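Local atomic coordinates of putative sortase (Streptococcus pneumoniae, PDB entry 2W1J), a protein that probably acts as a pilus-associated class C sortase, a transpeptidase that covalently links pilin subunits during fiber biogenesis on the bacterial surface. Residues Ile112-Gly117 / Lys122-Leu127. Sequence-based numbering, arbitrary orientation.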
# COMPACT_ATOMS: atom_id res chain seq x y z
N ILE A 112 -2.11 2.05 -0.75
CA ILE A 112 -1.87 0.72 -1.30
C ILE A 112 -3.15 0.29 -2.03
O ILE A 112 -4.24 0.36 -1.46
CB ILE A 112 -1.51 -0.30 -0.18
CG1 ILE A 112 -0.24 0.14 0.55
CG2 ILE A 112 -1.36 -1.71 -0.77
CD1 ILE A 112 0.13 -0.76 1.71
N THR A 113 -3.00 -0.12 -3.28
CA THR A 113 -4.09 -0.30 -4.24
C THR A 113 -4.22 -1.76 -4.66
O THR A 113 -3.20 -2.41 -4.90
CB THR A 113 -3.74 0.48 -5.51
OG1 THR A 113 -3.31 1.80 -5.17
CG2 THR A 113 -4.92 0.54 -6.47
N ALA A 114 -5.44 -2.26 -4.81
CA ALA A 114 -5.62 -3.58 -5.42
C ALA A 114 -7.03 -3.72 -5.97
O ALA A 114 -7.93 -2.93 -5.63
CB ALA A 114 -5.31 -4.70 -4.42
N HIS A 115 -7.23 -4.71 -6.83
CA HIS A 115 -8.50 -4.89 -7.52
C HIS A 115 -9.62 -5.39 -6.61
O HIS A 115 -9.38 -6.02 -5.57
CB HIS A 115 -8.35 -5.92 -8.64
CG HIS A 115 -7.62 -5.42 -9.85
ND1 HIS A 115 -7.90 -4.21 -10.45
CD2 HIS A 115 -6.64 -5.99 -10.59
CE1 HIS A 115 -7.12 -4.05 -11.50
NE2 HIS A 115 -6.35 -5.12 -11.62
N THR A 116 -10.85 -5.13 -7.04
CA THR A 116 -12.03 -5.81 -6.53
C THR A 116 -12.71 -6.51 -7.71
O THR A 116 -12.84 -5.93 -8.79
CB THR A 116 -13.04 -4.84 -5.86
OG1 THR A 116 -12.60 -4.49 -4.53
CG2 THR A 116 -14.41 -5.47 -5.77
N GLY A 117 -13.11 -7.76 -7.52
CA GLY A 117 -13.93 -8.44 -8.52
C GLY A 117 -13.17 -9.15 -9.63
O GLY A 117 -13.78 -9.57 -10.61
N LYS A 122 -8.87 -12.91 -5.33
CA LYS A 122 -9.75 -12.04 -4.57
C LYS A 122 -9.18 -10.64 -4.34
O LYS A 122 -9.94 -9.68 -4.26
CB LYS A 122 -10.21 -12.69 -3.27
CG LYS A 122 -9.10 -12.97 -2.28
CD LYS A 122 -9.60 -13.76 -1.08
CE LYS A 122 -8.62 -13.66 0.07
NZ LYS A 122 -9.07 -14.45 1.24
N MET A 123 -7.85 -10.52 -4.28
CA MET A 123 -7.21 -9.22 -4.05
C MET A 123 -7.93 -8.45 -2.93
O MET A 123 -8.00 -8.96 -1.81
CB MET A 123 -7.12 -8.41 -5.36
CG MET A 123 -6.35 -9.11 -6.49
SD MET A 123 -4.67 -9.58 -6.01
CE MET A 123 -4.00 -10.00 -7.62
N PHE A 124 -8.46 -7.27 -3.22
CA PHE A 124 -9.13 -6.44 -2.20
C PHE A 124 -10.67 -6.53 -2.27
O PHE A 124 -11.39 -5.66 -1.77
CB PHE A 124 -8.72 -4.96 -2.31
CG PHE A 124 -7.42 -4.61 -1.60
CD1 PHE A 124 -6.67 -5.52 -0.86
CD2 PHE A 124 -6.96 -3.30 -1.69
CE1 PHE A 124 -5.49 -5.12 -0.23
CE2 PHE A 124 -5.79 -2.89 -1.07
CZ PHE A 124 -5.05 -3.79 -0.33
N THR A 125 -11.20 -7.58 -2.89
CA THR A 125 -12.65 -7.71 -3.02
C THR A 125 -13.39 -7.56 -1.69
O THR A 125 -14.46 -6.95 -1.63
CB THR A 125 -13.04 -9.04 -3.68
OG1 THR A 125 -12.57 -9.02 -5.03
CG2 THR A 125 -14.56 -9.24 -3.67
N ASP A 126 -12.83 -8.14 -0.63
CA ASP A 126 -13.51 -8.13 0.67
C ASP A 126 -13.23 -6.88 1.51
O ASP A 126 -13.58 -6.82 2.68
CB ASP A 126 -13.18 -9.40 1.47
CG ASP A 126 -13.88 -10.64 0.93
OD1 ASP A 126 -14.94 -10.52 0.26
OD2 ASP A 126 -13.37 -11.74 1.18
N LEU A 127 -12.63 -5.86 0.90
CA LEU A 127 -12.41 -4.61 1.63
C LEU A 127 -13.73 -4.02 2.14
O LEU A 127 -13.74 -3.34 3.17
CB LEU A 127 -11.72 -3.58 0.74
CG LEU A 127 -10.48 -2.89 1.31
CD1 LEU A 127 -9.41 -3.86 1.81
CD2 LEU A 127 -9.90 -1.92 0.28
O HOH W 1 -14.26 -4.25 -2.16
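T116 and T125 bring the two segments closest, their CA atoms 4.0 Å apart, where the chain leaving strand 108-113 runs beside a type II' beta turn spanning K122 to T125. Two hydrogen bonds join them. F124 N donates to H115 O (2.8 Å) through a bent hydrogen bond. The second is almost straight (173°): G117 N donates to T125 OG1 at 2.8 Å. That hydroxyl, anti to its own carbonyl carbon (chi1 -66°), also donates to K122 O in the carbonyl plane, so it links the turn to the neighbouring backbone; K122 O accepts from T125 N as well. Further back along 112-117, A114 CB makes a CH-pi contact over one face of the F124 ring, 3.6 Å from its centroid and 18° off the normal. L127 CD1 lies over the opposite face, and I112 O meets the ring edge in plane. T116 OG1, hydrogen-bonded to T176 OG1, shares a water with T125 O. L78 and L174 also touch F124, so the ring packs the loop after strand 108-113 against strands 76-82 and 170-178 of the sortase beta-barrel.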